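Local coordinates for nitroreductase family protein (Sphingopyxis sp., PDB 7DP1) that probably reduces nitro groups of dinitroaniline herbicides with NADPH, using bound FMN, as a homodimeric nitroreductase, at residues 12-17 against 161-166; 20-25 against 210-215; 130-135 against 173-178. The protein carries 1 engineered substitution. All blocks are in the same frame, centred on the assembly; numbering follows the deposited sequence.

Interaction 1 (12-17 against 161-166)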
loop_
_atom_site.group_PDB
_atom_site.type_symbol
_atom_site.label_atom_id
_atom_site.label_comp_id
_atom_site.label_asym_id
_atom_site.label_seq_id
_atom_site.Cartn_x
_atom_site.Cartn_y
_atom_site.Cartn_z
ATOM N N SER A 12 -6.709 -14.399 -4.876
ATOM C CA SER A 12 -8.101 -14.029 -4.600
ATOM C C SER A 12 -8.542 -14.496 -3.228
ATOM O O SER A 12 -9.153 -13.745 -2.461
ATOM C CB SER A 12 -9.050 -14.611 -5.655
ATOM O OG SER A 12 -8.846 -13.993 -6.908
ATOM N N GLU A 13 -8.248 -15.758 -2.939
ATOM C CA GLU A 13 -8.588 -16.368 -1.661
ATOM C C GLU A 13 -7.813 -15.730 -0.523
ATOM O O GLU A 13 -8.347 -15.560 0.570
ATOM C CB GLU A 13 -8.328 -17.875 -1.714
ATOM C CG GLU A 13 -9.265 -18.591 -2.693
ATOM C CD GLU A 13 -8.715 -19.911 -3.203
ATOM O OE1 GLU A 13 -7.526 -20.212 -2.959
ATOM O OE2 GLU A 13 -9.479 -20.652 -3.854
ATOM N N ALA A 14 -6.554 -15.374 -0.778
ATOM C CA ALA A 14 -5.757 -14.697 0.227
ATOM C C ALA A 14 -6.397 -13.359 0.576
ATOM O O ALA A 14 -6.619 -13.071 1.746
ATOM C CB ALA A 14 -4.303 -14.502 -0.256
ATOM N N LEU A 15 -6.705 -12.556 -0.445
ATOM C CA LEU A 15 -7.378 -11.267 -0.244
ATOM C C LEU A 15 -8.670 -11.414 0.554
ATOM O O LEU A 15 -8.967 -10.608 1.446
ATOM C CB LEU A 15 -7.715 -10.612 -1.588
ATOM C CG LEU A 15 -6.857 -9.475 -2.152
ATOM C CD1 LEU A 15 -6.635 -8.397 -1.092
ATOM C CD2 LEU A 15 -5.537 -9.989 -2.687
ATOM N N ALA A 16 -9.443 -12.436 0.195
ATOM C CA ALA A 16 -10.741 -12.681 0.803
ATOM C C ALA A 16 -10.614 -13.113 2.247
ATOM O O ALA A 16 -11.389 -12.655 3.077
ATOM C CB ALA A 16 -11.517 -13.722 0.011
ATOM N N ARG A 17 -9.630 -13.963 2.561
ATOM C CA ARG A 17 -9.527 -14.517 3.913
ATOM C C ARG A 17 -8.653 -13.700 4.855
ATOM O O ARG A 17 -8.618 -13.988 6.058
ATOM C CB ARG A 17 -9.017 -15.971 3.883
ATOM C CG ARG A 17 -9.855 -16.901 3.017
ATOM C CD ARG A 17 -9.309 -18.322 2.891
ATOM N NE ARG A 17 -10.408 -19.279 2.683
ATOM C CZ ARG A 17 -10.652 -19.926 1.542
ATOM N NH1 ARG A 17 -9.873 -19.742 0.486
ATOM N NH2 ARG A 17 -11.680 -20.765 1.456
ATOM N N VAL A 161 2.998 -8.528 2.596
ATOM C CA VAL A 161 3.281 -9.358 3.774
ATOM C C VAL A 161 2.012 -9.987 4.352
ATOM O O VAL A 161 1.953 -11.187 4.622
ATOM C CB VAL A 161 4.007 -8.517 4.838
ATOM C CG1 VAL A 161 4.192 -9.304 6.141
ATOM C CG2 VAL A 161 5.349 -8.048 4.259
ATOM N N MET A 162 0.977 -9.175 4.509
ATOM C CA MET A 162 -0.255 -9.643 5.120
ATOM C C MET A 162 -0.895 -10.778 4.306
ATOM O O MET A 162 -1.420 -11.741 4.856
ATOM C CB MET A 162 -1.218 -8.467 5.267
ATOM C CG MET A 162 -0.745 -7.461 6.322
ATOM S SD MET A 162 -2.013 -6.225 6.602
ATOM C CE MET A 162 -1.698 -5.138 5.225
ATOM N N LEU A 163 -0.859 -10.655 2.981
ATOM C CA LEU A 163 -1.382 -11.727 2.139
ATOM C C LEU A 163 -0.542 -12.994 2.211
ATOM O O LEU A 163 -1.095 -14.086 2.255
ATOM C CB LEU A 163 -1.477 -11.258 0.694
ATOM C CG LEU A 163 -2.548 -10.181 0.503
ATOM C CD1 LEU A 163 -2.553 -9.686 -0.922
ATOM C CD2 LEU A 163 -3.890 -10.785 0.879
ATOM N N LEU A 164 0.786 -12.847 2.242
ATOM C CA LEU A 164 1.670 -14.015 2.343
ATOM C C LEU A 164 1.474 -14.774 3.655
ATOM O O LEU A 164 1.593 -16.003 3.702
ATOM C CB LEU A 164 3.133 -13.587 2.228
ATOM C CG LEU A 164 3.536 -13.194 0.808
ATOM C CD1 LEU A 164 4.846 -12.365 0.776
ATOM C CD2 LEU A 164 3.650 -14.425 -0.053
ATOM N N LEU A 165 1.192 -14.032 4.721
ATOM C CA LEU A 165 0.948 -14.644 6.019
ATOM C C LEU A 165 -0.262 -15.551 5.949
ATOM O O LEU A 165 -0.207 -16.719 6.329
ATOM C CB LEU A 165 0.736 -13.563 7.084
ATOM C CG LEU A 165 1.991 -12.800 7.519
ATOM C CD1 LEU A 165 1.613 -11.654 8.449
ATOM C CD2 LEU A 165 2.980 -13.756 8.208
ATOM N N VAL A 166 -1.357 -14.991 5.443
ATOM C CA VAL A 166 -2.619 -15.704 5.278
ATOM C C VAL A 166 -2.421 -16.970 4.468
ATOM O O VAL A 166 -2.916 -18.055 4.838
ATOM C CB VAL A 166 -3.664 -14.805 4.592
ATOM C CG1 VAL A 166 -4.801 -15.627 4.015
ATOM C CG2 VAL A 166 -4.184 -13.762 5.579
#
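The guanidinium of R17 has the carboxylate carbon of E13 at its edge and in its plane, one turn back on the same helix; its faces take no part in the meeting with 161-166, because the end of R17 leads away and only its CB-side base brushes V166. The side chains that carry the contact are all aliphatic, and two of their methyls rest on the backbone of A14. The branch CD2 of L163 lies 3.6 Å from A14 C and 3.9 Å from A14 CB, and its other branch, CD1, reaches L15. There L15 CD2 and L163 CD1 stand 3.5 Å apart, tighter than usual for two methyls, the two side chains crossing obliquely. L15 starts out from the far side of its helix and bends back, its chi1 of -102° lying well away from a staggered position, to bring both methyls to L163. A turn further along, V166 sets CG1 anti to its backbone N (chi1 162°), so that this methyl lies 3.9 Å from A14 O and 4.2 Å from R17 CB. A14 thus sits between L163 and V166, and the segment axes pass 8.8 Å apart at 99°. Across the dimer interface, S12 OG is hydrogen-bonded to E167 of the second subunit. Helix 11-17 and the C-terminal part of helix 148-167 make a near-perpendicular crossing, with A14 at the crossing point, beside the subunit interface of the nitroreductase-fold dimer.

Interaction 2 (20-25 against 210-215). With FMN (flavin mononucleotide), chain C.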
loop_
_atom_site.group_PDB
_atom_site.type_symbol
_atom_site.label_atom_id
_atom_site.label_comp_id
_atom_site.label_asym_id
_atom_site.label_seq_id
_atom_site.Cartn_x
_atom_site.Cartn_y
_atom_site.Cartn_z
ATOM N N SER A 20 -8.169 -8.221 9.798
ATOM C CA SER A 20 -7.421 -7.710 10.925
ATOM C C SER A 20 -7.768 -8.554 12.152
ATOM O O SER A 20 -8.796 -8.351 12.773
ATOM C CB SER A 20 -7.730 -6.233 11.139
ATOM O OG SER A 20 -7.189 -5.483 10.053
ATOM N N VAL A 21 -6.881 -9.479 12.503
ATOM C CA VAL A 21 -7.111 -10.416 13.602
ATOM C C VAL A 21 -6.763 -9.818 14.965
ATOM O O VAL A 21 -5.649 -9.329 15.178
ATOM C CB VAL A 21 -6.297 -11.709 13.367
ATOM C CG1 VAL A 21 -6.257 -12.563 14.594
ATOM C CG2 VAL A 21 -6.879 -12.474 12.179
ATOM N N ARG A 22 -7.717 -9.854 15.889
ATOM C CA ARG A 22 -7.501 -9.255 17.209
ATOM C C ARG A 22 -7.633 -10.288 18.323
ATOM O O ARG A 22 -8.054 -9.971 19.442
ATOM C CB ARG A 22 -8.469 -8.082 17.423
ATOM C CG ARG A 22 -8.270 -6.996 16.372
ATOM C CD ARG A 22 -9.290 -5.871 16.426
ATOM N NE ARG A 22 -9.013 -4.878 15.380
ATOM C CZ ARG A 22 -9.669 -4.800 14.225
ATOM N NH1 ARG A 22 -10.655 -5.650 13.963
ATOM N NH2 ARG A 22 -9.340 -3.871 13.328
ATOM N N ALA A 23 -7.282 -11.530 17.999
ATOM C CA ALA A 23 -7.136 -12.585 18.992
ATOM C C ALA A 23 -6.263 -13.712 18.459
ATOM O O ALA A 23 -6.672 -14.452 17.550
ATOM C CB ALA A 23 -8.481 -13.126 19.412
ATOM N N PHE A 24 -5.070 -13.836 19.043
ATOM C CA PHE A 24 -4.085 -14.841 18.651
ATOM C C PHE A 24 -3.869 -15.899 19.725
ATOM O O PHE A 24 -3.909 -15.607 20.922
ATOM C CB PHE A 24 -2.732 -14.188 18.341
ATOM C CG PHE A 24 -2.776 -13.159 17.248
ATOM C CD1 PHE A 24 -3.117 -11.848 17.524
ATOM C CD2 PHE A 24 -2.442 -13.496 15.945
ATOM C CE1 PHE A 24 -3.141 -10.895 16.512
ATOM C CE2 PHE A 24 -2.469 -12.552 14.939
ATOM C CZ PHE A 24 -2.819 -11.245 15.223
ATOM N N THR A 25 -3.627 -17.132 19.298
ATOM C CA THR A 25 -3.164 -18.163 20.219
ATOM C C THR A 25 -1.694 -17.844 20.486
ATOM O O THR A 25 -1.127 -17.010 19.795
ATOM C CB THR A 25 -3.329 -19.569 19.627
ATOM O OG1 THR A 25 -2.343 -19.786 18.614
ATOM C CG2 THR A 25 -4.724 -19.732 19.013
ATOM N N ALA A 210 -12.483 -17.108 18.064
ATOM C CA ALA A 210 -12.711 -15.858 18.762
ATOM C C ALA A 210 -13.803 -15.055 18.083
ATOM O O ALA A 210 -13.802 -14.916 16.855
ATOM C CB ALA A 210 -11.426 -15.045 18.826
ATOM N N PRO A 211 -14.708 -14.479 18.888
ATOM C CA PRO A 211 -15.849 -13.726 18.356
ATOM C C PRO A 211 -15.329 -12.525 17.584
ATOM O O PRO A 211 -15.833 -12.158 16.513
ATOM C CB PRO A 211 -16.614 -13.295 19.614
ATOM C CG PRO A 211 -15.592 -13.304 20.714
ATOM C CD PRO A 211 -14.622 -14.400 20.358
ATOM N N VAL A 212 -14.276 -11.946 18.142
ATOM C CA VAL A 212 -13.638 -10.779 17.588
ATOM C C VAL A 212 -13.121 -11.075 16.183
ATOM O O VAL A 212 -13.000 -10.167 15.374
ATOM C CB VAL A 212 -12.485 -10.318 18.508
ATOM C CG1 VAL A 212 -11.288 -11.244 18.368
ATOM C CG2 VAL A 212 -12.094 -8.897 18.212
ATOM N N ASN A 213 -12.892 -12.354 15.875
ATOM C CA ASN A 213 -12.346 -12.753 14.574
ATOM C C ASN A 213 -13.312 -13.319 13.533
ATOM O O ASN A 213 -12.865 -13.737 12.467
ATOM C CB ASN A 213 -11.256 -13.809 14.773
ATOM C CG ASN A 213 -10.040 -13.271 15.491
ATOM O OD1 ASN A 213 -9.747 -12.079 15.436
ATOM N ND2 ASN A 213 -9.313 -14.156 16.162
ATOM N N ARG A 214 -14.617 -13.323 13.791
ATOM C CA ARG A 214 -15.504 -14.050 12.883
ATOM C C ARG A 214 -16.657 -13.238 12.291
ATOM O O ARG A 214 -17.317 -13.687 11.349
ATOM C CB ARG A 214 -16.097 -15.270 13.603
ATOM C CG ARG A 214 -15.082 -16.257 14.164
ATOM C CD ARG A 214 -15.795 -17.544 14.590
ATOM N NE ARG A 214 -16.385 -18.195 13.425
ATOM C CZ ARG A 214 -17.440 -18.998 13.455
ATOM N NH1 ARG A 214 -18.061 -19.247 14.601
ATOM N NH2 ARG A 214 -17.886 -19.541 12.330
ATOM N N TRP A 215 -16.872 -12.035 12.807
ATOM C CA TRP A 215 -17.894 -11.154 12.254
ATOM C C TRP A 215 -17.500 -10.682 10.854
ATOM O O TRP A 215 -16.324 -10.458 10.574
ATOM C CB TRP A 215 -18.133 -9.963 13.189
ATOM C CG TRP A 215 -16.877 -9.198 13.510
ATOM C CD1 TRP A 215 -15.971 -9.491 14.489
ATOM C CD2 TRP A 215 -16.371 -8.043 12.827
ATOM N NE1 TRP A 215 -14.945 -8.575 14.477
ATOM C CE2 TRP A 215 -15.160 -7.681 13.462
ATOM C CE3 TRP A 215 -16.822 -7.279 11.748
ATOM C CZ2 TRP A 215 -14.397 -6.587 13.053
ATOM C CZ3 TRP A 215 -16.065 -6.186 11.345
ATOM C CH2 TRP A 215 -14.862 -5.856 11.996
HETATM N N1 FMN C . -6.968 -1.974 13.705
HETATM C C2 FMN C . -6.922 -1.798 15.072
HETATM O O2 FMN C . -7.716 -2.381 15.799
HETATM N N3 FMN C . -5.989 -0.963 15.645
HETATM C C4 FMN C . -5.080 -0.291 14.863
HETATM O O4 FMN C . -4.235 0.445 15.405
HETATM C C4A FMN C . -5.136 -0.460 13.480
HETATM N N5 FMN C . -4.250 0.205 12.662
HETATM C C5A FMN C . -4.278 0.031 11.292
HETATM C C6 FMN C . -3.351 0.712 10.507
HETATM C C7 FMN C . -3.363 0.559 9.134
HETATM C C7M FMN C . -2.370 1.271 8.268
HETATM C C8 FMN C . -4.297 -0.277 8.541
HETATM C C8M FMN C . -4.247 -0.422 7.047
HETATM C C9 FMN C . -5.232 -0.963 9.321
HETATM C C9A FMN C . -5.228 -0.808 10.709
HETATM N N10 FMN C . -6.133 -1.465 11.528
HETATM C C10 FMN C . -6.087 -1.293 12.903
HETATM C "C1'" FMN C . -7.155 -2.400 10.964
HETATM C "C2'" FMN C . -8.355 -1.728 10.304
HETATM O "O2'" FMN C . -9.264 -1.317 11.293
HETATM C "C3'" FMN C . -9.026 -2.754 9.397
HETATM O "O3'" FMN C . -8.158 -2.956 8.302
HETATM C "C4'" FMN C . -10.379 -2.312 8.845
HETATM O "O4'" FMN C . -11.372 -2.161 9.843
HETATM C "C5'" FMN C . -10.855 -3.384 7.894
HETATM O "O5'" FMN C . -10.985 -4.577 8.628
HETATM P P FMN C . -10.244 -5.877 8.039
HETATM O O1P FMN C . -10.292 -6.965 9.074
HETATM O O2P FMN C . -10.944 -6.308 6.762
HETATM O O3P FMN C . -8.809 -5.508 7.712
#
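N213 joins the two loops by using both ends of its carboxamide on the backbone of 20-25. Its OD1 accepts R22 N at 3.0 Å, in the plane of the carbonyl, while ND2 gives to A23 O at 3.0 Å, reaching a lone pair of that oxygen with the acceptor nearly in the amide plane. ND2 also bonds to D207 O, so the amide nitrogen has two acceptors and the rotation of the group is fixed. V21 lays its CG1 across the amide at about a right angle, 3.6 Å from N213 OD1. Around these bonds, the methyl of A23 rests on A210 CB and on V212 CG1, the latter held in the crowded position between backbone N and carbonyl carbon.

With its backbone N anchored in this way, R22 sends an extended side chain to the flavin. R22 NE meets FMN O2 at 2.8 Å, and R22 NH2 points almost straight at FMN N1, 3.1 Å away with an N-H...acceptor angle of 173°. N1 lies in the guanidinium plane, and NH2 also makes a weak bond to FMN O2, giving that oxygen a second donor; such a positive group beside N1 and O2 would be expected to stabilise negative charge on reduced flavin. R22 NH1 sits at the indole edge of W215, 4.0 Å from W215 CZ2 and near the ring plane, so that the two groups lie side by side and do not stack. W215 NE1 makes a weak bond back to V212 O. At the phosphate, S20 N donates to FMN O1P at 2.6 Å and S20 OG to FMN O3P.

The two loops pack against helix 96-109, whose L107 touches R22 and V212 and whose V103 and A106 meet W215, and against strand 171-175, where V21 pairs through its backbone with S172 and R22 packs on C173.

Interaction 3 (130-135 against 173-178). With FMN (flavin mononucleotide), chain C.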
loop_
_atom_site.group_PDB
_atom_site.type_symbol
_atom_site.label_atom_id
_atom_site.label_comp_id
_atom_site.label_asym_id
_atom_site.label_seq_id
_atom_site.Cartn_x
_atom_site.Cartn_y
_atom_site.Cartn_z
ATOM N N ARG A 130 -0.834 -4.607 23.457
ATOM C CA ARG A 130 -0.239 -5.926 23.620
ATOM C C ARG A 130 -0.336 -6.731 22.319
ATOM O O ARG A 130 -0.169 -7.948 22.322
ATOM C CB ARG A 130 -0.958 -6.705 24.722
ATOM C CG ARG A 130 -1.341 -5.905 25.942
ATOM C CD ARG A 130 -2.104 -6.786 26.933
ATOM N NE ARG A 130 -1.362 -7.068 28.155
ATOM C CZ ARG A 130 -1.294 -6.245 29.195
ATOM N NH1 ARG A 130 -1.923 -5.078 29.159
ATOM N NH2 ARG A 130 -0.599 -6.587 30.268
ATOM N N GLY A 131 -0.557 -6.045 21.202
ATOM C CA GLY A 131 -0.614 -6.706 19.910
ATOM C C GLY A 131 -1.726 -7.743 19.890
ATOM O O GLY A 131 -1.694 -8.703 19.119
ATOM N N PHE A 132 -2.717 -7.534 20.748
ATOM C CA PHE A 132 -3.834 -8.462 20.892
ATOM C C PHE A 132 -3.328 -9.856 21.207
ATOM O O PHE A 132 -3.958 -10.838 20.822
ATOM C CB PHE A 132 -4.700 -8.491 19.627
ATOM C CG PHE A 132 -5.280 -7.158 19.255
ATOM C CD1 PHE A 132 -6.170 -6.516 20.100
ATOM C CD2 PHE A 132 -4.932 -6.541 18.067
ATOM C CE1 PHE A 132 -6.716 -5.291 19.760
ATOM C CE2 PHE A 132 -5.465 -5.309 17.726
ATOM C CZ PHE A 132 -6.360 -4.681 18.574
ATOM N N GLY A 133 -2.166 -9.939 21.855
ATOM C CA GLY A 133 -1.622 -11.216 22.271
ATOM C C GLY A 133 -0.770 -11.924 21.238
ATOM O O GLY A 133 -0.395 -13.081 21.418
ATOM N N ALA A 134 -0.479 -11.242 20.143
ATOM C CA ALA A 134 0.406 -11.794 19.129
ATOM C C ALA A 134 1.824 -11.932 19.682
ATOM O O ALA A 134 2.295 -11.066 20.426
ATOM C CB ALA A 134 0.397 -10.934 17.898
ATOM N N PRO A 135 2.504 -13.030 19.324
ATOM C CA PRO A 135 3.868 -13.323 19.793
ATOM C C PRO A 135 4.948 -12.500 19.095
ATOM O O PRO A 135 6.049 -12.370 19.625
ATOM C CB PRO A 135 4.033 -14.810 19.469
ATOM C CG PRO A 135 3.156 -15.014 18.285
ATOM C CD PRO A 135 1.958 -14.124 18.506
ATOM N N CYS A 173 -2.521 -8.196 12.301
ATOM C CA CYS A 173 -3.290 -6.990 12.511
ATOM C C CYS A 173 -2.382 -5.808 12.256
ATOM O O CYS A 173 -1.453 -5.583 13.023
ATOM C CB CYS A 173 -3.842 -6.928 13.946
ATOM S SG CYS A 173 -5.089 -5.604 14.142
ATOM N N PRO A 174 -2.625 -5.054 11.173
ATOM C CA PRO A 174 -1.895 -3.793 11.022
ATOM C C PRO A 174 -2.330 -2.845 12.137
ATOM O O PRO A 174 -3.500 -2.850 12.509
ATOM C CB PRO A 174 -2.321 -3.298 9.640
ATOM C CG PRO A 174 -3.635 -3.981 9.385
ATOM C CD PRO A 174 -3.593 -5.282 10.079
ATOM N N GLN A 175 -1.396 -2.096 12.713
ATOM C CA GLN A 175 -1.712 -1.249 13.872
ATOM C C GLN A 175 -1.055 0.117 13.815
ATOM O O GLN A 175 0.145 0.228 14.031
ATOM C CB GLN A 175 -1.268 -1.909 15.167
ATOM C CG GLN A 175 -2.001 -3.154 15.575
ATOM C CD GLN A 175 -1.593 -3.565 16.975
ATOM O OE1 GLN A 175 -0.519 -4.130 17.174
ATOM N NE2 GLN A 175 -2.434 -3.252 17.961
ATOM N N GLU A 176 -1.843 1.160 13.587
ATOM C CA GLU A 176 -1.305 2.516 13.620
ATOM C C GLU A 176 -1.233 3.057 15.038
ATOM O O GLU A 176 -0.680 4.134 15.276
ATOM C CB GLU A 176 -2.154 3.443 12.768
ATOM C CG GLU A 176 -1.552 3.738 11.436
ATOM C CD GLU A 176 -2.610 4.085 10.402
ATOM O OE1 GLU A 176 -3.797 4.233 10.776
ATOM O OE2 GLU A 176 -2.239 4.201 9.219
ATOM N N CYS A 177 -1.815 2.324 15.980
ATOM C CA CYS A 177 -1.869 2.798 17.363
ATOM C C CYS A 177 -0.470 3.074 17.940
ATOM O O CYS A 177 -0.300 3.950 18.787
ATOM C CB CYS A 177 -2.604 1.777 18.237
ATOM S SG CYS A 177 -1.834 0.139 18.235
ATOM N N TRP A 178 0.528 2.340 17.452
ATOM C CA TRP A 178 1.910 2.501 17.911
ATOM C C TRP A 178 2.491 3.865 17.531
ATOM O O TRP A 178 3.380 4.391 18.213
ATOM C CB TRP A 178 2.786 1.365 17.348
ATOM C CG TRP A 178 2.324 0.009 17.857
ATOM C CD1 TRP A 178 1.582 -0.914 17.173
ATOM C CD2 TRP A 178 2.521 -0.530 19.174
ATOM N NE1 TRP A 178 1.318 -1.995 17.979
ATOM C CE2 TRP A 178 1.888 -1.786 19.210
ATOM C CE3 TRP A 178 3.191 -0.076 20.319
ATOM C CZ2 TRP A 178 1.906 -2.602 20.344
ATOM C CZ3 TRP A 178 3.201 -0.885 21.456
ATOM C CH2 TRP A 178 2.565 -2.131 21.458
HETATM N N1 FMN C . -6.968 -1.974 13.705
HETATM C C2 FMN C . -6.922 -1.798 15.072
HETATM O O2 FMN C . -7.716 -2.381 15.799
HETATM N N3 FMN C . -5.989 -0.963 15.645
HETATM C C4 FMN C . -5.080 -0.291 14.863
HETATM O O4 FMN C . -4.235 0.445 15.405
HETATM C C4A FMN C . -5.136 -0.460 13.480
HETATM N N5 FMN C . -4.250 0.205 12.662
HETATM C C5A FMN C . -4.278 0.031 11.292
HETATM C C6 FMN C . -3.351 0.712 10.507
HETATM C C7 FMN C . -3.363 0.559 9.134
HETATM C C7M FMN C . -2.370 1.271 8.268
HETATM C C8 FMN C . -4.297 -0.277 8.541
HETATM C C8M FMN C . -4.247 -0.422 7.047
HETATM C C9 FMN C . -5.232 -0.963 9.321
HETATM C C9A FMN C . -5.228 -0.808 10.709
HETATM N N10 FMN C . -6.133 -1.465 11.528
HETATM C C10 FMN C . -6.087 -1.293 12.903
HETATM C "C1'" FMN C . -7.155 -2.400 10.964
HETATM C "C2'" FMN C . -8.355 -1.728 10.304
HETATM O "O2'" FMN C . -9.264 -1.317 11.293
HETATM C "C3'" FMN C . -9.026 -2.754 9.397
HETATM O "O3'" FMN C . -8.158 -2.956 8.302
HETATM C "C4'" FMN C . -10.379 -2.312 8.845
HETATM O "O4'" FMN C . -11.372 -2.161 9.843
HETATM C "C5'" FMN C . -10.855 -3.384 7.894
HETATM O "O5'" FMN C . -10.985 -4.577 8.628
HETATM P P FMN C . -10.244 -5.877 8.039
HETATM O O1P FMN C . -10.292 -6.965 9.074
HETATM O O2P FMN C . -10.944 -6.308 6.762
HETATM O O3P FMN C . -8.809 -5.508 7.712
#
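F132 drives its CE2 corner between two side chains of the edge strand, and this is the close-packed part of the contact. C173 SG, placed anti to its backbone N, lies 3.6 Å from F132 CE2 in an oblique sulfur-aromatic contact. From the other neighbour comes Q175 NE2, 3.7 Å from F132 CE2, the two side chains sliding past each other in opposite directions with ring and amide planes 36° apart. The amide does not turn freely: NE2 is bonded to N128 O, and W178 NE1 gives to Q175 OE1 at 2.9 Å, almost straight (169°), arriving above the carbonyl plane rather than on a lone pair. Buried G131 completes this part, its CA 3.8 Å from Q175 OE1.

Packing loosens toward exposed R130 and G133; here G131 N stays 4.3 Å from W178 CZ2 at the indole edge. G131, F132 and G133 all have positive phi, in a tight turn closed by G133 N to R130 O and A134 N to G131 O; the CB of F132 points toward the strand.

Beyond F132, whose edge faces FMN O2, the turn just after the strand supplies backbone donors: E176 N to FMN N5 at 2.7 Å and C177 N to FMN O4, with P174 packed on the flavin. A main-chain N-H directed at N5 is characteristic of the flavin site of the nitroreductase family.

In the fold
All three contacts are mainly buried, but their chemistry differs: the two that touch FMN carry polar groups, the other is apolar. Interaction 1 is buried close to the second subunit, whereas interaction 3, about 7 Å from the chain centre, is the most central. Hydrogen bonds join the two segments only in interaction 2; those of interaction 3 run to FMN, to N128 or within 173-178. R22 CG and F132 CE2 meet at 3.5 Å, so the two flavin contacts pack together around its pyrimidine end. The sequence runs from 12-17 toward 20-25, and helix 148-167 leads into strand 171-175, linking interaction 1 to both; M162 touches P174 directly.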